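Local atomic coordinates of lysozyme (Meretrix lusoria, PDB entry 4PJ2), a protein that hydrolyses the beta-1,4 linkages of bacterial peptidoglycan, lysing the Gram-positive bacterium M. luteus, and also cleaves chitin chains. Residues 30-35 and 39-44; 67-72 and 91-96. All coordinates share one frame; numbering follows the deposited sequence. Where two conformers were deposited one is given.

Contact 1 (30-35 and 39-44)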
loop_
_atom_site.group_PDB
_atom_site.type_symbol
_atom_site.label_atom_id
_atom_site.label_comp_id
_atom_site.label_asym_id
_atom_site.label_seq_id
_atom_site.Cartn_x
_atom_site.Cartn_y
_atom_site.Cartn_z
ATOM N N MET D 30 -1.849 9.843 8.135
ATOM C CA MET D 30 -2.347 8.552 8.616
ATOM C C MET D 30 -1.318 7.749 9.402
ATOM O O MET D 30 -1.266 6.524 9.286
ATOM C CB MET D 30 -2.784 7.671 7.459
ATOM C CG MET D 30 -3.787 8.255 6.531
ATOM S SD MET D 30 -4.315 6.877 5.516
ATOM C CE MET D 30 -2.887 6.625 4.455
ATOM N N GLY D 31 -0.494 8.418 10.193
ATOM C CA GLY D 31 0.446 7.705 11.035
ATOM C C GLY D 31 1.629 7.149 10.263
ATOM O O GLY D 31 2.479 6.459 10.837
ATOM N N SER D 32 1.679 7.455 8.967
ATOM C CA SER D 32 2.722 6.963 8.079
ATOM C C SER D 32 3.561 8.131 7.577
ATOM O O SER D 32 3.022 9.162 7.172
ATOM C CB SER D 32 2.085 6.227 6.897
ATOM O OG SER D 32 3.061 5.558 6.130
ATOM N N LEU D 33 4.878 7.972 7.613
ATOM C CA LEU D 33 5.780 9.020 7.161
ATOM C C LEU D 33 6.173 8.857 5.696
ATOM O O LEU D 33 6.453 7.754 5.237
ATOM C CB LEU D 33 7.062 9.016 7.997
ATOM C CG LEU D 33 7.037 9.645 9.385
ATOM C CD1 LEU D 33 8.371 9.422 10.080
ATOM C CD2 LEU D 33 6.738 11.127 9.287
ATOM N N SER D 34 6.178 9.975 4.975
ATOM C CA SER D 34 6.711 10.029 3.624
ATOM C C SER D 34 7.753 11.134 3.618
ATOM O O SER D 34 7.510 12.220 4.159
ATOM C CB SER D 34 5.595 10.334 2.633
ATOM O OG SER D 34 6.047 10.229 1.302
ATOM N N CYS D 35 8.904 10.867 3.013
ATOM C CA CYS D 35 10.055 11.738 3.180
ATOM C C CYS D 35 10.665 12.269 1.887
ATOM O O CYS D 35 10.780 11.556 0.888
ATOM C CB CYS D 35 11.144 10.994 3.968
ATOM S SG CYS D 35 10.614 10.315 5.565
ATOM N N GLN D 39 9.122 12.008 -1.857
ATOM C CA GLN D 39 8.070 11.565 -0.932
ATOM C C GLN D 39 7.999 10.027 -0.878
ATOM O O GLN D 39 6.966 9.409 -1.151
ATOM C CB GLN D 39 6.735 12.181 -1.333
ATOM C CG GLN D 39 6.681 13.680 -1.058
ATOM C CD GLN D 39 6.679 13.972 0.426
ATOM O OE1 GLN D 39 5.661 13.796 1.097
ATOM N NE2 GLN D 39 7.824 14.376 0.955
ATOM N N ILE D 40 9.124 9.451 -0.481
ATOM C CA ILE D 40 9.312 8.003 -0.397
ATOM C C ILE D 40 8.959 7.524 1.002
ATOM O O ILE D 40 9.379 8.128 1.997
ATOM C CB ILE D 40 10.792 7.657 -0.716
ATOM C CG1 ILE D 40 11.045 7.836 -2.211
ATOM C CG2 ILE D 40 11.146 6.232 -0.282
ATOM C CD1 ILE D 40 12.516 7.797 -2.594
ATOM N N LYS D 41 8.175 6.450 1.077
ATOM C CA LYS D 41 7.853 5.828 2.353
ATOM C C LYS D 41 8.757 4.625 2.595
ATOM O O LYS D 41 9.476 4.175 1.703
ATOM C CB LYS D 41 6.380 5.414 2.390
ATOM C CG LYS D 41 5.448 6.603 2.275
ATOM C CD LYS D 41 3.984 6.243 2.390
ATOM C CE LYS D 41 3.574 5.360 1.220
ATOM N NZ LYS D 41 2.111 5.208 1.093
ATOM N N GLU D 42 8.728 4.111 3.813
ATOM C CA GLU D 42 9.638 3.058 4.222
ATOM C C GLU D 42 9.506 1.807 3.346
ATOM O O GLU D 42 10.501 1.207 2.957
ATOM C CB GLU D 42 9.413 2.704 5.692
ATOM C CG GLU D 42 10.513 1.823 6.256
ATOM C CD GLU D 42 10.385 1.604 7.746
ATOM O OE1 GLU D 42 9.329 1.951 8.312
ATOM O OE2 GLU D 42 11.348 1.085 8.348
ATOM N N ALA D 43 8.274 1.409 3.038
ATOM C CA ALA D 43 8.042 0.217 2.228
ATOM C C ALA D 43 8.690 0.348 0.858
ATOM O O ALA D 43 9.197 -0.628 0.287
ATOM C CB ALA D 43 6.561 -0.041 2.076
ATOM N N TYR D 44 8.633 1.559 0.313
ATOM C CA TYR D 44 9.196 1.857 -0.994
ATOM C C TYR D 44 10.710 1.713 -0.931
ATOM O O TYR D 44 11.311 1.055 -1.774
ATOM C CB TYR D 44 8.771 3.255 -1.412
ATOM C CG TYR D 44 9.050 3.685 -2.840
ATOM C CD1 TYR D 44 10.338 3.967 -3.264
ATOM C CD2 TYR D 44 8.011 3.922 -3.722
ATOM C CE1 TYR D 44 10.585 4.408 -4.553
ATOM C CE2 TYR D 44 8.246 4.373 -5.016
ATOM C CZ TYR D 44 9.535 4.601 -5.424
ATOM O OH TYR D 44 9.783 5.082 -6.686
HETATM O O HOH W 1 6.621 4.991 5.762
#

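Contact 2 (67-72 and 91-96)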
loop_
_atom_site.group_PDB
_atom_site.type_symbol
_atom_site.label_atom_id
_atom_site.label_comp_id
_atom_site.label_asym_id
_atom_site.label_seq_id
_atom_site.Cartn_x
_atom_site.Cartn_y
_atom_site.Cartn_z
ATOM N N LEU D 67 17.975 7.347 -6.984
ATOM C CA LEU D 67 18.463 5.984 -7.194
ATOM C C LEU D 67 17.395 5.002 -6.740
ATOM O O LEU D 67 17.147 3.987 -7.386
ATOM C CB LEU D 67 19.755 5.725 -6.412
ATOM C CG LEU D 67 20.299 4.294 -6.510
ATOM C CD1 LEU D 67 20.596 3.915 -7.952
ATOM C CD2 LEU D 67 21.537 4.113 -5.649
ATOM N N CYS D 68 16.765 5.307 -5.616
ATOM C CA CYS D 68 15.700 4.466 -5.110
ATOM C C CYS D 68 14.565 4.381 -6.131
ATOM O O CYS D 68 14.083 3.290 -6.429
ATOM C CB CYS D 68 15.218 5.021 -3.770
ATOM S SG CYS D 68 13.918 4.034 -2.982
ATOM N N VAL D 69 14.158 5.516 -6.690
ATOM C CA VAL D 69 13.131 5.531 -7.720
ATOM C C VAL D 69 13.564 4.696 -8.928
ATOM O O VAL D 69 12.790 3.877 -9.426
ATOM C CB VAL D 69 12.790 6.968 -8.167
ATOM C CG1 VAL D 69 11.778 6.952 -9.296
ATOM C CG2 VAL D 69 12.255 7.770 -6.996
ATOM N N GLN D 70 14.802 4.878 -9.386
ATOM C CA GLN D 70 15.323 4.072 -10.489
ATOM C C GLN D 70 15.240 2.572 -10.185
ATOM O O GLN D 70 14.818 1.779 -11.039
ATOM C CB GLN D 70 16.773 4.451 -10.808
ATOM C CG GLN D 70 16.953 5.838 -11.398
ATOM C CD GLN D 70 16.546 5.936 -12.859
ATOM O OE1 GLN D 70 15.836 5.086 -13.383
ATOM N NE2 GLN D 70 17.009 6.982 -13.523
ATOM N N ASN D 71 15.668 2.176 -8.990
ATOM C CA ASN D 71 15.630 0.769 -8.589
ATOM C C ASN D 71 14.204 0.250 -8.468
ATOM O O ASN D 71 13.941 -0.887 -8.822
ATOM C CB ASN D 71 16.329 0.529 -7.254
ATOM C CG ASN D 71 17.822 0.702 -7.323
ATOM O OD1 ASN D 71 18.408 0.768 -8.399
ATOM N ND2 ASN D 71 18.456 0.742 -6.166
ATOM N N TYR D 72 13.291 1.066 -7.945
ATOM C CA TYR D 72 11.890 0.694 -7.828
ATOM C C TYR D 72 11.274 0.417 -9.196
ATOM O O TYR D 72 10.578 -0.585 -9.386
ATOM C CB TYR D 72 11.128 1.805 -7.128
ATOM C CG TYR D 72 9.808 1.376 -6.529
ATOM C CD1 TYR D 72 8.610 1.555 -7.207
ATOM C CD2 TYR D 72 9.755 0.826 -5.255
ATOM C CE1 TYR D 72 7.394 1.191 -6.632
ATOM C CE2 TYR D 72 8.544 0.451 -4.682
ATOM C CZ TYR D 72 7.369 0.629 -5.371
ATOM O OH TYR D 72 6.167 0.278 -4.778
ATOM N N ARG D 91 3.165 7.059 -12.616
ATOM C CA ARG D 91 2.016 6.369 -12.033
ATOM C C ARG D 91 2.430 5.235 -11.065
ATOM O O ARG D 91 1.760 5.011 -10.073
ATOM C CB ARG D 91 1.046 5.882 -13.116
ATOM C CG ARG D 91 0.376 7.045 -13.872
ATOM C CD ARG D 91 -0.576 6.588 -14.965
ATOM N NE ARG D 91 -1.726 5.853 -14.452
ATOM C CZ ARG D 91 -2.564 5.144 -15.201
ATOM N NH1 ARG D 91 -2.386 5.057 -16.519
ATOM N NH2 ARG D 91 -3.567 4.496 -14.624
ATOM N N GLU D 92 3.549 4.563 -11.339
ATOM C CA GLU D 92 4.123 3.614 -10.376
ATOM C C GLU D 92 4.583 4.331 -9.125
ATOM O O GLU D 92 4.384 3.881 -8.019
ATOM C CB GLU D 92 5.330 2.890 -10.987
ATOM C CG GLU D 92 5.005 1.987 -12.163
ATOM C CD GLU D 92 4.275 0.760 -11.749
ATOM O OE1 GLU D 92 4.969 -0.248 -11.462
ATOM O OE2 GLU D 92 3.039 0.772 -11.752
ATOM N N HIS D 93 5.204 5.484 -9.322
ATOM C CA HIS D 93 5.698 6.205 -8.181
ATOM C C HIS D 93 4.572 6.631 -7.240
ATOM O O HIS D 93 4.701 6.513 -6.035
ATOM C CB HIS D 93 6.471 7.429 -8.615
ATOM C CG HIS D 93 7.185 8.043 -7.479
ATOM N ND1 HIS D 93 8.262 7.436 -6.878
ATOM C CD2 HIS D 93 6.936 9.166 -6.759
ATOM C CE1 HIS D 93 8.667 8.165 -5.858
ATOM N NE2 HIS D 93 7.878 9.222 -5.765
ATOM N N ASN D 94 3.466 7.072 -7.827
ATOM C CA ASN D 94 2.319 7.542 -7.058
ATOM C C ASN D 94 1.471 6.398 -6.510
ATOM O O ASN D 94 0.901 6.519 -5.437
ATOM C CB ASN D 94 1.463 8.441 -7.959
ATOM C CG ASN D 94 0.285 9.057 -7.226
ATOM O OD1 ASN D 94 -0.855 8.913 -7.647
ATOM N ND2 ASN D 94 0.562 9.718 -6.124
ATOM N N GLY D 95 1.412 5.295 -7.263
ATOM C CA GLY D 95 0.463 4.232 -6.971
ATOM C C GLY D 95 1.010 2.880 -6.573
ATOM O O GLY D 95 0.216 1.983 -6.334
ATOM N N GLY D 96 2.330 2.721 -6.497
ATOM C CA GLY D 96 2.917 1.424 -6.158
ATOM C C GLY D 96 3.154 0.535 -7.364
ATOM O O GLY D 96 3.088 0.990 -8.498
#

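Contact 1 (30-35 and 39-44)
Cys35 and Ile40 hold the two segments together through a reciprocal pair of backbone hydrogen bonds: Cys35 N to Ile40 O at 3.0 Å and Ile40 N to Cys35 O, also at 3.0 Å. The donors meet their carbonyls at different elevations. Cys35 N stands above the carbonyl plane of Ile40, 42° out of it, whereas Ile40 N is tilted by 26° from that of Cys35. Next to this pair, the aliphatic part of Lys41 lies along strand 32-35. Its CG is 3.8 Å from CB of Ser34 and 3.3 Å from the carbonyl O of Leu33, while CD of Lys41 comes within 3.9 Å of OG of Ser32. On the other side of Ile40 in sequence, the Gln39 side chain bends at chi2 (-68°), and its OE1 ends 3.8 Å from CB of Ser34. Gln39 and Ile40 both face Cys35, which makes a G1 beta bulge, with Gln39 at positive phi. The Cys35-Ile40 pair closes a short antiparallel hairpin, the second and third strands of a sheet that begins with 26-29. The Leu33 oxygen also accepts a hydrogen bond from a water, 2.8 Å from Leu33 O, and the same water accepts a hydrogen bond from Glu42 N, joining strand 32-35 to the first turn of helix 42-47. Farther out, Ile40 O has a second donor in Trp55 NE1, Gln39 NE2 is hydrogen-bonded to Gly36 O in the connecting turn, and a Cys26-Cys35 disulfide adds a covalent tie to strand 26-29. Lys41, at the N-cap position of helix 42-47, is one of the substrate-binding residues; here its NZ is hydrogen-bonded to Ser83 O, Gly85 O and Ser88 OG of the chain of Putative exported protein, and Ser32 OG is hydrogen-bonded to Glu82 OE1 of that chain.

Contact 2 (67-72 and 91-96)
Glu92 O accepts two backbone N-H groups where its helix ends, a good bond from Gly96 N at 2.8 Å and a weak one from Gly95 N at 3.4 Å, and the ring of Tyr72 reaches it from helix 62-76, CE1 of Tyr72 lying 4.3 Å from that O at an oblique angle. Tyr72 then runs on past the helix end: its OH is 3.7 Å from CA of Gly96, whose carbonyl carbon sits at the ring's edge, near its plane. Gly96 breaks helix 86-95 with phi at +88°; at its backbone angles a CB would jam against the carbonyl O of Gly95, which by itself calls for glycine. The phenol oxygen is hydrogen-bonded to Ser28 OG of the chain of Putative exported protein. Three residues before Gly96 the contact is van der Waals packing of a methyl on an imidazole: CG2 of Val69 meets His93, 3.8 Å from CE1 and 4.0 Å from ND1, and the two side chains cross at about a right angle. With CG anti to its backbone N (chi1 -170°), His93 brings the ring nearer to helix 62-76 than its CB direction suggests. Both ring nitrogens are engaged, NE2 by Phe38 O and ND1 by Tyr44 OH, so the rotation of the imidazole is fixed. Glu92 takes little part through its carboxylate, whose OE2 is held by Cys100 N. No hydrogen bond joins the two segments, and the nearest CA pair, Val69 and His93, is 7.5 Å apart, as expected of helices packed through side chains. Tyr72 and His93 are both substrate-binding residues, and His93 touches Glu18, the predicted proton donor, which is consistent with this helix-helix junction lining the substrate-binding cleft of an invertebrate-type lysozyme.

In the fold
The contacts follow one another along the chain, contact 1 closing at Tyr44 before contact 2 opens at Leu67, and their centres are about 13 Å apart. Contact 1 spans strands 32-35 and 40-41 of the small antiparallel sheet and the start of helix 42-47, about 12 Å from the chain's centre; contact 2 joins helices 62-76 and 86-95 about 4 Å from it. Tyr44 bridges them: its ring stacks on Tyr72, with Tyr44 CZ 3.4 Å from Tyr72 CG, and Tyr44 OH lies 3.5 Å from Val69 CA. The short helix that follows the sheet is therefore packed directly against helix 62-76, bringing together Lys41, Tyr44, Tyr72 and His93, consistent with their lining one substrate site.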